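Local coordinates for malonate decarboxylase subunit alpha (Acinetobacter baumannii ATCC 17978, PDB 6MPR), which probably acts as the acyl-carrier-protein transferase subunit of malonate decarboxylase, exchanging acetyl for malonyl on the carrier protein of the complex, at residues E101-F106 / L124-L129; D153-V158 / A189-I194; Q264-G269 / V361-G366; H376-T381 / L449-V454. All blocks are in the same frame, centred on the assembly; numbering follows the deposited sequence. Where two conformers were deposited one is given.

Interaction 1: E101-F106 / L124-L129; sequences EHLDLF and LRISQL
The flat guanidinium of Arg125 has CB of Leu103 over one face, 3.4 Å above its plane and offset toward the rim, while Asp104 OD1 sits at its edge, near the plane. At the Phe106 ring, Leu103 O lies at the edge. The carboxylate oxygen of Asp104 accepts from both terminal nitrogens in an end-on salt bridge: Arg125 NH2 to Asp104 OD1 is 3.0 Å, nearly along the C-O axis, and Arg125 NH1 to Asp104 OD1 is 3.2 Å, from above the carboxylate plane. The carboxylate and guanidinium planes stand 60° apart; the chain of Arg125 is bent at chi3 (109°), which sets the position of NE. Glu107 gives the guanidinium a second acidic partner, and NH1 also bonds to Ser100 O, so several acceptors limit its rotation. Leu103 slides past Arg125 in the opposite direction, its CD1 3.6 Å from Arg125 CB, and crosses Ile126 at about a right angle. Leu129 CD1 lies 4.0 Å from Leu103 CB and 4.1 Å from Phe106 CB. The two helix axes run 3° from parallel and 10.8 Å apart, an arrangement consistent with neighbouring helices packed on one side of a parallel alpha/beta sheet, here near strands 90-94 and 111-116.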
loop_
_atom_site.group_PDB
_atom_site.type_symbol
_atom_site.label_atom_id
_atom_site.label_comp_id
_atom_site.label_asym_id
_atom_site.label_seq_id
_atom_site.Cartn_x
_atom_site.Cartn_y
_atom_site.Cartn_z
ATOM N N GLU A 101 15.068 -20.989 -15.641
ATOM C CA GLU A 101 15.366 -21.835 -14.488
ATOM C C GLU A 101 14.332 -21.684 -13.373
ATOM O O GLU A 101 14.236 -22.570 -12.520
ATOM C CB GLU A 101 16.784 -21.561 -13.964
ATOM C CG GLU A 101 16.997 -20.213 -13.247
ATOM C CD GLU A 101 17.399 -19.085 -14.190
ATOM O OE1 GLU A 101 17.751 -17.984 -13.692
ATOM O OE2 GLU A 101 17.368 -19.300 -15.425
ATOM N N HIS A 102 13.546 -20.598 -13.359
ATOM C CA HIS A 102 12.471 -20.500 -12.373
ATOM C C HIS A 102 11.511 -21.665 -12.518
ATOM O O HIS A 102 11.160 -22.330 -11.539
ATOM C CB HIS A 102 11.704 -19.191 -12.526
ATOM C CG HIS A 102 12.516 -17.980 -12.234
ATOM N ND1 HIS A 102 12.107 -16.714 -12.588
ATOM C CD2 HIS A 102 13.710 -17.832 -11.616
ATOM C CE1 HIS A 102 13.020 -15.837 -12.214
ATOM N NE2 HIS A 102 13.999 -16.488 -11.615
ATOM N N LEU A 103 11.079 -21.931 -13.746
ATOM C CA LEU A 103 10.155 -23.026 -13.963
ATOM C C LEU A 103 10.870 -24.371 -13.951
ATOM O O LEU A 103 10.252 -25.383 -13.602
ATOM C CB LEU A 103 9.380 -22.777 -15.258
ATOM C CG LEU A 103 8.516 -21.513 -15.129
ATOM C CD1 LEU A 103 7.733 -21.209 -16.394
ATOM C CD2 LEU A 103 7.573 -21.613 -13.933
ATOM N N ASP A 104 12.177 -24.403 -14.269
ATOM C CA ASP A 104 12.937 -25.644 -14.140
ATOM C C ASP A 104 12.893 -26.189 -12.709
ATOM O O ASP A 104 12.960 -27.409 -12.507
ATOM C CB ASP A 104 14.396 -25.437 -14.561
ATOM C CG ASP A 104 14.558 -25.081 -16.046
ATOM O OD1 ASP A 104 13.581 -25.155 -16.831
ATOM O OD2 ASP A 104 15.692 -24.709 -16.427
ATOM N N LEU A 105 12.764 -25.310 -11.706
ATOM C CA LEU A 105 12.668 -25.780 -10.319
ATOM C C LEU A 105 11.507 -26.749 -10.129
ATOM O O LEU A 105 11.605 -27.709 -9.351
ATOM C CB LEU A 105 12.500 -24.599 -9.363
ATOM C CG LEU A 105 13.654 -23.610 -9.291
ATOM C CD1 LEU A 105 13.220 -22.352 -8.540
ATOM C CD2 LEU A 105 14.880 -24.271 -8.632
ATOM N N PHE A 106 10.388 -26.496 -10.806
ATOM C CA PHE A 106 9.225 -27.363 -10.650
ATOM C C PHE A 106 9.366 -28.625 -11.478
ATOM O O PHE A 106 9.076 -29.724 -10.991
ATOM C CB PHE A 106 7.961 -26.585 -11.009
ATOM C CG PHE A 106 7.755 -25.373 -10.129
ATOM C CD1 PHE A 106 8.348 -24.153 -10.442
ATOM C CD2 PHE A 106 7.003 -25.466 -8.972
ATOM C CE1 PHE A 106 8.179 -23.042 -9.617
ATOM C CE2 PHE A 106 6.828 -24.374 -8.147
ATOM C CZ PHE A 106 7.419 -23.147 -8.474
ATOM N N LEU A 124 3.121 -20.959 -22.262
ATOM C CA LEU A 124 2.258 -22.063 -21.863
ATOM C C LEU A 124 2.853 -22.893 -20.740
ATOM O O LEU A 124 2.219 -23.856 -20.300
ATOM C CB LEU A 124 1.977 -22.983 -23.051
ATOM C CG LEU A 124 1.232 -22.362 -24.227
ATOM C CD1 LEU A 124 2.212 -21.792 -25.251
ATOM C CD2 LEU A 124 0.302 -23.382 -24.860
ATOM N N ARG A 125 4.046 -22.534 -20.264
ATOM C CA ARG A 125 4.803 -23.426 -19.389
ATOM C C ARG A 125 4.129 -23.623 -18.032
ATOM O O ARG A 125 4.075 -24.748 -17.531
ATOM C CB ARG A 125 6.224 -22.895 -19.208
ATOM C CG ARG A 125 7.260 -23.598 -20.051
ATOM C CD ARG A 125 8.652 -23.376 -19.481
ATOM N NE ARG A 125 9.204 -24.589 -18.883
ATOM C CZ ARG A 125 10.365 -24.641 -18.235
ATOM N NH1 ARG A 125 11.113 -23.549 -18.109
ATOM N NH2 ARG A 125 10.781 -25.786 -17.715
ATOM N N ILE A 126 3.637 -22.547 -17.400
ATOM C CA ILE A 126 3.011 -22.697 -16.082
ATOM C C ILE A 126 1.762 -23.569 -16.186
ATOM O O ILE A 126 1.558 -24.490 -15.386
ATOM C CB ILE A 126 2.697 -21.316 -15.465
ATOM C CG1 ILE A 126 3.978 -20.639 -14.962
ATOM C CG2 ILE A 126 1.671 -21.441 -14.331
ATOM C CD1 ILE A 126 3.788 -19.172 -14.568
ATOM N N SER A 127 0.912 -23.297 -17.183
ATOM C CA SER A 127 -0.261 -24.136 -17.415
ATOM C C SER A 127 0.132 -25.589 -17.635
ATOM O O SER A 127 -0.548 -26.502 -17.152
ATOM C CB SER A 127 -1.062 -23.630 -18.617
ATOM O OG SER A 127 -1.853 -22.512 -18.252
ATOM N N GLN A 128 1.219 -25.825 -18.372
ATOM C CA GLN A 128 1.621 -27.203 -18.651
ATOM C C GLN A 128 2.157 -27.881 -17.393
ATOM O O GLN A 128 1.907 -29.073 -17.175
ATOM C CB GLN A 128 2.660 -27.238 -19.776
ATOM C CG GLN A 128 3.019 -28.644 -20.284
ATOM C CD GLN A 128 1.837 -29.412 -20.877
ATOM O OE1 GLN A 128 1.596 -30.568 -20.520
ATOM N NE2 GLN A 128 1.105 -28.778 -21.791
ATOM N N LEU A 129 2.887 -27.143 -16.551
ATOM C CA LEU A 129 3.382 -27.737 -15.307
ATOM C C LEU A 129 2.239 -28.048 -14.350
ATOM O O LEU A 129 2.277 -29.056 -13.632
ATOM C CB LEU A 129 4.406 -26.817 -14.641
ATOM C CG LEU A 129 5.778 -26.765 -15.318
ATOM C CD1 LEU A 129 6.625 -25.623 -14.766
ATOM C CD2 LEU A 129 6.498 -28.116 -15.207
#

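Interaction 2: D153-V158 / A189-I194; sequences DLIPNV and AFSDGI
Ile194 N donates to Asn157 O at 2.9 Å, the direct hydrogen bond between the two segments; the donor stands above the carbonyl plane, and the N-H...O angle is 153°. A weaker backbone approach follows it: Val158 CA lies 3.2 Å from Ile194 O, with 143° at the hydrogen, a CA-H...O contact. Val158 and Ile194 form a parallel bridge and put their side chains on the same face of the sheet. The pairing marks the beginning of neighbouring strands 158-163 and 194-199 in the eight-stranded parallel sheet, each reached through a loop that follows a helix, as in an alpha/beta domain of alternating helices and strands.

Two waters add to the joint. Water 1 donates to Pro156 O at 2.7 Å and to Ser191 OG at 2.9 Å, linking loops whose direct Pro156 O to Ser191 OG separation is 4.1 Å. Water 2 accepts from Asn157 ND2 and donates to Asp192 O; the other end of that amide, OD1, bonds to Lys61 N. Ser191 OG, set between the backbone N and the carbonyl carbon (chi1 55°), also has Pro187 O as a partner.

Van der Waals contact between side chains is small: Ile155 CG2 lies 3.6 Å from Ser191 OG and 4.0 Å from Ser191 CB. Phe339 of the second subunit packs on both Ile155 and Ser191.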
loop_
_atom_site.group_PDB
_atom_site.type_symbol
_atom_site.label_atom_id
_atom_site.label_comp_id
_atom_site.label_asym_id
_atom_site.label_seq_id
_atom_site.Cartn_x
_atom_site.Cartn_y
_atom_site.Cartn_z
ATOM N N ASP A 153 0.689 -14.458 6.274
ATOM C CA ASP A 153 0.556 -15.898 6.064
ATOM C C ASP A 153 1.534 -16.474 5.046
ATOM O O ASP A 153 1.450 -17.673 4.752
ATOM C CB ASP A 153 -0.889 -16.274 5.660
ATOM C CG ASP A 153 -1.401 -15.480 4.468
ATOM O OD1 ASP A 153 -0.629 -14.655 3.953
ATOM O OD2 ASP A 153 -2.584 -15.680 4.063
ATOM N N LEU A 154 2.445 -15.668 4.501
ATOM C CA LEU A 154 3.532 -16.156 3.659
ATOM C C LEU A 154 4.864 -15.669 4.211
ATOM O O LEU A 154 5.703 -15.138 3.486
ATOM C CB LEU A 154 3.374 -15.693 2.207
ATOM C CG LEU A 154 2.194 -16.268 1.415
ATOM C CD1 LEU A 154 2.127 -15.719 -0.015
ATOM C CD2 LEU A 154 2.308 -17.789 1.419
ATOM N N ILE A 155 5.075 -15.829 5.516
ATOM C CA ILE A 155 6.292 -15.291 6.128
ATOM C C ILE A 155 7.469 -16.089 5.580
ATOM O O ILE A 155 7.484 -17.325 5.697
ATOM C CB ILE A 155 6.225 -15.340 7.664
ATOM C CG1 ILE A 155 5.047 -14.502 8.170
ATOM C CG2 ILE A 155 7.553 -14.848 8.265
ATOM C CD1 ILE A 155 4.827 -14.581 9.702
ATOM N N PRO A 156 8.453 -15.444 4.957
ATOM C CA PRO A 156 9.451 -16.199 4.190
ATOM C C PRO A 156 10.526 -16.785 5.089
ATOM O O PRO A 156 10.975 -16.160 6.056
ATOM C CB PRO A 156 10.029 -15.149 3.231
ATOM C CG PRO A 156 9.896 -13.859 3.993
ATOM C CD PRO A 156 8.600 -13.988 4.785
ATOM N N ASN A 157 10.927 -18.012 4.765
ATOM C CA ASN A 157 12.037 -18.672 5.454
ATOM C C ASN A 157 13.390 -18.314 4.867
ATOM O O ASN A 157 14.400 -18.321 5.594
ATOM C CB ASN A 157 11.878 -20.191 5.390
ATOM C CG ASN A 157 10.596 -20.661 6.015
ATOM O OD1 ASN A 157 9.712 -21.178 5.333
ATOM N ND2 ASN A 157 10.491 -20.506 7.331
ATOM N N VAL A 158 13.432 -18.030 3.564
ATOM C CA VAL A 158 14.656 -17.737 2.828
ATOM C C VAL A 158 14.328 -16.641 1.824
ATOM O O VAL A 158 13.266 -16.661 1.193
ATOM C CB VAL A 158 15.200 -18.981 2.090
ATOM C CG1 VAL A 158 16.467 -18.634 1.288
ATOM C CG2 VAL A 158 15.449 -20.132 3.074
ATOM N N ALA A 189 14.339 -10.768 7.507
ATOM C CA ALA A 189 15.390 -10.283 8.384
ATOM C C ALA A 189 14.894 -10.170 9.818
ATOM O O ALA A 189 15.688 -10.271 10.759
ATOM C CB ALA A 189 15.907 -8.936 7.874
ATOM N N PHE A 190 13.589 -9.973 10.012
ATOM C CA PHE A 190 13.047 -9.799 11.352
ATOM C C PHE A 190 12.164 -10.964 11.791
ATOM O O PHE A 190 11.335 -10.812 12.692
ATOM C CB PHE A 190 12.323 -8.454 11.421
ATOM C CG PHE A 190 13.272 -7.296 11.297
ATOM C CD1 PHE A 190 13.617 -6.787 10.052
ATOM C CD2 PHE A 190 13.895 -6.787 12.416
ATOM C CE1 PHE A 190 14.539 -5.751 9.934
ATOM C CE2 PHE A 190 14.827 -5.754 12.305
ATOM C CZ PHE A 190 15.145 -5.243 11.069
ATOM N N SER A 191 12.347 -12.134 11.195
ATOM C CA SER A 191 11.646 -13.324 11.667
ATOM C C SER A 191 12.581 -14.526 11.711
ATOM O O SER A 191 12.104 -15.663 11.684
ATOM C CB SER A 191 10.435 -13.641 10.790
ATOM O OG SER A 191 10.832 -13.765 9.422
ATOM N N ASP A 192 13.897 -14.296 11.756
ATOM C CA ASP A 192 14.888 -15.364 11.691
ATOM C C ASP A 192 14.742 -16.196 10.421
ATOM O O ASP A 192 14.949 -17.411 10.429
ATOM C CB ASP A 192 14.830 -16.225 12.954
ATOM C CG ASP A 192 15.466 -15.520 14.137
ATOM O OD1 ASP A 192 16.716 -15.423 14.171
ATOM O OD2 ASP A 192 14.720 -15.011 14.993
ATOM N N GLY A 193 14.365 -15.531 9.312
ATOM C CA GLY A 193 14.596 -16.067 7.991
ATOM C C GLY A 193 16.058 -15.908 7.617
ATOM O O GLY A 193 16.849 -15.310 8.347
ATOM N N ILE A 194 16.434 -16.467 6.471
ATOM C CA ILE A 194 17.820 -16.409 6.005
ATOM C C ILE A 194 17.871 -15.630 4.692
ATOM O O ILE A 194 17.162 -15.964 3.732
ATOM C CB ILE A 194 18.418 -17.818 5.867
ATOM C CG1 ILE A 194 18.404 -18.497 7.248
ATOM C CG2 ILE A 194 19.823 -17.740 5.272
ATOM C CD1 ILE A 194 18.997 -19.861 7.274
HETATM O O HOH W 1 10.832 -16.582 8.721
HETATM O O HOH W 2 12.336 -18.689 9.172
#

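Interaction 3: Q264-G269 / V361-G366; sequences QSLNHG and VDLFIG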
loop_
_atom_site.group_PDB
_atom_site.type_symbol
_atom_site.label_atom_id
_atom_site.label_comp_id
_atom_site.label_asym_id
_atom_site.label_seq_id
_atom_site.Cartn_x
_atom_site.Cartn_y
_atom_site.Cartn_z
ATOM N N GLN A 264 -3.514 15.734 -12.923
ATOM C CA GLN A 264 -2.207 16.240 -12.515
ATOM C C GLN A 264 -1.173 15.150 -12.313
ATOM O O GLN A 264 0.031 15.420 -12.443
ATOM C CB GLN A 264 -2.305 17.010 -11.190
ATOM C CG GLN A 264 -3.332 18.106 -11.146
ATOM C CD GLN A 264 -3.057 19.148 -12.190
ATOM O OE1 GLN A 264 -2.006 19.790 -12.175
ATOM N NE2 GLN A 264 -3.993 19.314 -13.128
ATOM N N SER A 265 -1.606 13.945 -11.942
ATOM C CA SER A 265 -0.698 12.872 -11.550
ATOM C C SER A 265 -1.199 11.562 -12.135
ATOM O O SER A 265 -2.410 11.347 -12.240
ATOM C CB SER A 265 -0.597 12.766 -10.024
ATOM O OG SER A 265 -1.876 12.626 -9.434
ATOM N N LEU A 266 -0.271 10.683 -12.515
ATOM C CA LEU A 266 -0.712 9.502 -13.250
ATOM C C LEU A 266 0.404 8.475 -13.350
ATOM O O LEU A 266 1.585 8.771 -13.127
ATOM C CB LEU A 266 -1.197 9.878 -14.660
ATOM C CG LEU A 266 -0.152 10.281 -15.714
ATOM C CD1 LEU A 266 -0.853 10.467 -17.039
ATOM C CD2 LEU A 266 0.629 11.569 -15.351
ATOM N N ASN A 267 -0.009 7.253 -13.673
ATOM C CA ASN A 267 0.855 6.185 -14.151
ATOM C C ASN A 267 0.412 5.765 -15.551
ATOM O O ASN A 267 -0.786 5.736 -15.855
ATOM C CB ASN A 267 0.807 4.997 -13.196
ATOM C CG ASN A 267 1.497 3.754 -13.750
ATOM O OD1 ASN A 267 0.830 2.807 -14.186
ATOM N ND2 ASN A 267 2.834 3.734 -13.702
ATOM N N HIS A 268 1.388 5.461 -16.400
ATOM C CA HIS A 268 1.170 4.863 -17.713
ATOM C C HIS A 268 1.609 3.409 -17.670
ATOM O O HIS A 268 2.762 3.131 -17.323
ATOM C CB HIS A 268 1.998 5.541 -18.806
ATOM C CG HIS A 268 1.451 6.841 -19.293
ATOM N ND1 HIS A 268 2.090 7.578 -20.265
ATOM C CD2 HIS A 268 0.321 7.516 -18.982
ATOM C CE1 HIS A 268 1.380 8.667 -20.521
ATOM N NE2 HIS A 268 0.295 8.644 -19.766
ATOM N N GLY A 269 0.722 2.498 -18.068
ATOM C CA GLY A 269 1.167 1.158 -18.429
ATOM C C GLY A 269 1.946 1.210 -19.733
ATOM O O GLY A 269 1.516 1.843 -20.701
ATOM N N VAL A 361 -2.129 9.098 -6.958
ATOM C CA VAL A 361 -2.213 9.651 -8.306
ATOM C C VAL A 361 -3.662 9.659 -8.794
ATOM O O VAL A 361 -4.510 8.866 -8.361
ATOM C CB VAL A 361 -1.306 8.936 -9.331
ATOM C CG1 VAL A 361 0.155 8.924 -8.857
ATOM C CG2 VAL A 361 -1.814 7.549 -9.656
ATOM N N ASP A 362 -3.929 10.573 -9.734
ATOM C CA ASP A 362 -5.279 10.761 -10.265
ATOM C C ASP A 362 -5.713 9.625 -11.179
ATOM O O ASP A 362 -6.914 9.371 -11.317
ATOM C CB ASP A 362 -5.362 12.052 -11.093
ATOM C CG ASP A 362 -5.327 13.305 -10.265
ATOM O OD1 ASP A 362 -5.632 13.267 -9.051
ATOM O OD2 ASP A 362 -5.033 14.365 -10.865
ATOM N N LEU A 363 -4.771 8.976 -11.859
ATOM C CA LEU A 363 -5.156 8.207 -13.032
ATOM C C LEU A 363 -4.181 7.060 -13.279
ATOM O O LEU A 363 -2.967 7.198 -13.071
ATOM C CB LEU A 363 -5.232 9.117 -14.272
ATOM C CG LEU A 363 -5.554 8.477 -15.641
ATOM C CD1 LEU A 363 -6.447 9.413 -16.443
ATOM C CD2 LEU A 363 -4.280 8.163 -16.413
ATOM N N PHE A 364 -4.736 5.929 -13.711
ATOM C CA PHE A 364 -4.003 4.870 -14.377
ATOM C C PHE A 364 -4.561 4.698 -15.784
ATOM O O PHE A 364 -5.771 4.819 -16.005
ATOM C CB PHE A 364 -4.111 3.528 -13.608
ATOM C CG PHE A 364 -3.637 2.342 -14.398
ATOM C CD1 PHE A 364 -2.290 2.160 -14.654
ATOM C CD2 PHE A 364 -4.538 1.407 -14.879
ATOM C CE1 PHE A 364 -1.844 1.076 -15.369
ATOM C CE2 PHE A 364 -4.105 0.329 -15.616
ATOM C CZ PHE A 364 -2.754 0.151 -15.853
ATOM N N ILE A 365 -3.678 4.428 -16.741
ATOM C CA ILE A 365 -4.083 4.117 -18.110
ATOM C C ILE A 365 -3.187 2.998 -18.624
ATOM O O ILE A 365 -1.966 3.056 -18.478
ATOM C CB ILE A 365 -4.023 5.374 -19.019
ATOM C CG1 ILE A 365 -4.427 5.052 -20.465
ATOM C CG2 ILE A 365 -2.634 6.014 -18.962
ATOM C CD1 ILE A 365 -4.876 6.304 -21.232
ATOM N N GLY A 366 -3.788 1.965 -19.193
ATOM C CA GLY A 366 -3.021 0.875 -19.753
ATOM C C GLY A 366 -3.892 0.062 -20.681
ATOM O O GLY A 366 -5.030 0.431 -20.978
#
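Two neighbouring parallel strands, 265-268 and 363-366, meet here within the mixed eight-stranded sheet, the short axes 4.8 Å apart and 21° from parallel. Three backbone bonds hold the pair: Asn267 N to Leu363 O (3.0 Å), Ile365 N to Asn267 O (3.3 Å) and the straightest, Gly269 N to Ile365 O (2.8 Å, 171° at the hydrogen). Asn267 thus uses its N and its O on either side of Phe364, as parallel pairing requires.

At the strand entrances side chains take over part of the pairing. Asp362 OD2 accepts Gln264 N on its anti side at 2.9 Å, while OD1 bonds to Thr405 OG1. Asp362 N donates to Ser265 OG, also at 2.9 Å, and only weakly to Ser265 O. The buried Ser265 N has no partner.

Leu266, His268, Leu363 and Ile365 share one face, which helix 244-261 covers through Tyr258. Leu266 and Leu363 lie side by side there, pointing the same way. The His268 ring, bonded through NE2 to Tyr258 OH and through ND1 to Glu278 OE2, is held in two directions, with Ile365 CG2 3.3 Å from its CD2.

On the other face Asn267 and Phe364 run alongside, both with CG anti to the backbone N (chi1 170° in Asn267). Their amide and ring planes are nearly coplanar, and while Asn267 ND2 bonds to Thr299 O, OD1 lies at the ring edge, 3.2 Å from Phe364 CD1.

Interaction 4: H376-T381 / L449-V454; sequences HSSTVT and LDAIDV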
loop_
_atom_site.group_PDB
_atom_site.type_symbol
_atom_site.label_atom_id
_atom_site.label_comp_id
_atom_site.label_asym_id
_atom_site.label_seq_id
_atom_site.Cartn_x
_atom_site.Cartn_y
_atom_site.Cartn_z
ATOM N N HIS A 376 -14.998 -6.227 -18.003
ATOM C CA HIS A 376 -13.987 -7.044 -17.330
ATOM C C HIS A 376 -12.823 -7.279 -18.280
ATOM O O HIS A 376 -13.018 -7.597 -19.452
ATOM C CB HIS A 376 -14.569 -8.379 -16.873
ATOM C CG HIS A 376 -15.710 -8.253 -15.908
ATOM N ND1 HIS A 376 -15.710 -7.361 -14.860
ATOM C CD2 HIS A 376 -16.881 -8.931 -15.825
ATOM C CE1 HIS A 376 -16.836 -7.483 -14.176
ATOM N NE2 HIS A 376 -17.565 -8.432 -14.743
ATOM N N SER A 377 -11.613 -7.135 -17.768
ATOM C CA SER A 377 -10.419 -7.088 -18.599
ATOM C C SER A 377 -9.396 -8.104 -18.106
ATOM O O SER A 377 -9.169 -8.239 -16.905
ATOM C CB SER A 377 -9.806 -5.681 -18.596
ATOM O OG SER A 377 -10.707 -4.717 -19.132
ATOM N N SER A 378 -8.785 -8.832 -19.043
ATOM C CA SER A 378 -7.744 -9.771 -18.659
ATOM C C SER A 378 -6.786 -9.978 -19.825
ATOM O O SER A 378 -7.142 -9.775 -20.992
ATOM C CB SER A 378 -8.342 -11.112 -18.216
ATOM O OG SER A 378 -7.317 -12.033 -17.910
ATOM N N THR A 379 -5.555 -10.359 -19.494
ATOM C CA THR A 379 -4.593 -10.796 -20.498
ATOM C C THR A 379 -4.375 -12.305 -20.472
ATOM O O THR A 379 -3.611 -12.820 -21.294
ATOM C CB THR A 379 -3.249 -10.077 -20.327
ATOM O OG1 THR A 379 -2.741 -10.328 -19.012
ATOM C CG2 THR A 379 -3.405 -8.565 -20.557
ATOM N N VAL A 380 -5.036 -13.029 -19.569
ATOM C CA VAL A 380 -4.965 -14.489 -19.586
ATOM C C VAL A 380 -5.735 -15.005 -20.796
ATOM O O VAL A 380 -6.863 -14.572 -21.069
ATOM C CB VAL A 380 -5.508 -15.070 -18.268
ATOM C CG1 VAL A 380 -5.727 -16.578 -18.378
ATOM C CG2 VAL A 380 -4.572 -14.742 -17.104
ATOM N N THR A 381 -5.109 -15.898 -21.560
ATOM C CA THR A 381 -5.789 -16.579 -22.655
ATOM C C THR A 381 -5.624 -18.082 -22.490
ATOM O O THR A 381 -4.859 -18.561 -21.648
ATOM C CB THR A 381 -5.280 -16.135 -24.040
ATOM O OG1 THR A 381 -3.860 -16.318 -24.122
ATOM C CG2 THR A 381 -5.624 -14.669 -24.307
ATOM N N LEU A 449 -14.612 -13.907 -21.666
ATOM C CA LEU A 449 -13.174 -13.918 -21.429
ATOM C C LEU A 449 -12.631 -15.343 -21.414
ATOM O O LEU A 449 -13.217 -16.241 -20.798
ATOM C CB LEU A 449 -12.850 -13.236 -20.101
ATOM C CG LEU A 449 -13.088 -11.739 -19.939
ATOM C CD1 LEU A 449 -12.664 -11.305 -18.551
ATOM C CD2 LEU A 449 -12.340 -10.923 -21.001
ATOM N N ASP A 450 -11.495 -15.550 -22.096
ATOM C CA ASP A 450 -10.768 -16.818 -21.979
ATOM C C ASP A 450 -10.506 -17.170 -20.526
ATOM O O ASP A 450 -10.372 -18.352 -20.184
ATOM C CB ASP A 450 -9.397 -16.749 -22.673
ATOM C CG ASP A 450 -9.458 -16.891 -24.180
ATOM O OD1 ASP A 450 -10.505 -16.621 -24.807
ATOM O OD2 ASP A 450 -8.407 -17.271 -24.740
ATOM N N ALA A 451 -10.355 -16.145 -19.675
ATOM C CA ALA A 451 -9.932 -16.344 -18.294
ATOM C C ALA A 451 -10.863 -17.279 -17.539
ATOM O O ALA A 451 -10.417 -18.002 -16.646
ATOM C CB ALA A 451 -9.853 -14.998 -17.575
ATOM N N ILE A 452 -12.156 -17.274 -17.876
ATOM C CA ILE A 452 -13.108 -18.118 -17.154
ATOM C C ILE A 452 -12.761 -19.585 -17.335
ATOM O O ILE A 452 -12.680 -20.342 -16.362
ATOM C CB ILE A 452 -14.548 -17.837 -17.606
ATOM C CG1 ILE A 452 -14.912 -16.365 -17.382
ATOM C CG2 ILE A 452 -15.481 -18.773 -16.865
ATOM C CD1 ILE A 452 -16.146 -15.955 -18.150
ATOM N N ASP A 453 -12.559 -20.017 -18.583
ATOM C CA ASP A 453 -12.214 -21.424 -18.790
ATOM C C ASP A 453 -10.806 -21.750 -18.290
ATOM O O ASP A 453 -10.557 -22.887 -17.863
ATOM C CB ASP A 453 -12.364 -21.804 -20.263
ATOM C CG ASP A 453 -13.811 -22.045 -20.660
ATOM O OD1 ASP A 453 -14.706 -21.880 -19.804
ATOM O OD2 ASP A 453 -14.058 -22.397 -21.832
ATOM N N VAL A 454 -9.874 -20.787 -18.323
ATOM C CA VAL A 454 -8.559 -21.050 -17.743
ATOM C C VAL A 454 -8.686 -21.315 -16.247
ATOM O O VAL A 454 -8.037 -22.216 -15.706
ATOM C CB VAL A 454 -7.579 -19.896 -18.024
ATOM C CG1 VAL A 454 -6.308 -20.107 -17.222
ATOM C CG2 VAL A 454 -7.245 -19.827 -19.509
HETATM O O HOH W 3 -9.291 -13.546 -20.660
#
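Val380 and Val454 cross obliquely, and Val380 CG1 lies 3.8 Å from Val454 CG1, so the loop valine meets the helix through branched methyls. Both CG1 atoms stand anti to their backbone N (chi1 168° and 171°). Val454 CG2 also comes 3.4 Å from Thr381 O. A second oblique crossing sets Thr381 against Asp450: Asp450 OD2 lies 3.4 Å from Thr381 CB; the same oxygen is hydrogen-bonded to Lys382 N, the next residue along the chain from Thr381. Leu449 turns toward His376, its CD1 3.9 Å from His376 CB and its CD2 3.7 Å from His376 O. Ser378 OG lies beside Ala451 CB and accepts from Val380 N at 3.0 Å, an ST turn that bends the chain after the strand; the same hydroxyl bonds to Pro464 O. Water 3 joins the backbones, donating to Val380 O at 2.7 Å and accepting from Ala451 N in the first turn of the helix. Strand 377-378 pairs antiparallel with strand 370-371, whose Gln370 also accepts Asp450 N and touches Leu449. The first turn of helix 450-458 therefore rests against this small hairpin and the loop after it, with Leu385 touching Val454 and Leu423 of the second subunit packing on His376.

Overall arrangement
All four contacts are mainly buried, yet their depths differ: the centre of interaction 3 lies about 12 Å from the chain's centre, that of interaction 2 about 24 Å. Interactions 2 and 3 pair adjacent parallel strands in two different sheets, the first by one direct bond plus waters at the strand starts, the second by repeated backbone bonds. Interaction 1 joins two helices through side chains, with a salt bridge at a partly exposed margin; interaction 4 sets a loop against a helix, with apolar groups, backbone oxygens and a water. These two approach to about 5 Å between nearest atoms without touching. Interactions 2, 3 and 4 also meet the second subunit, whereas 1 does not.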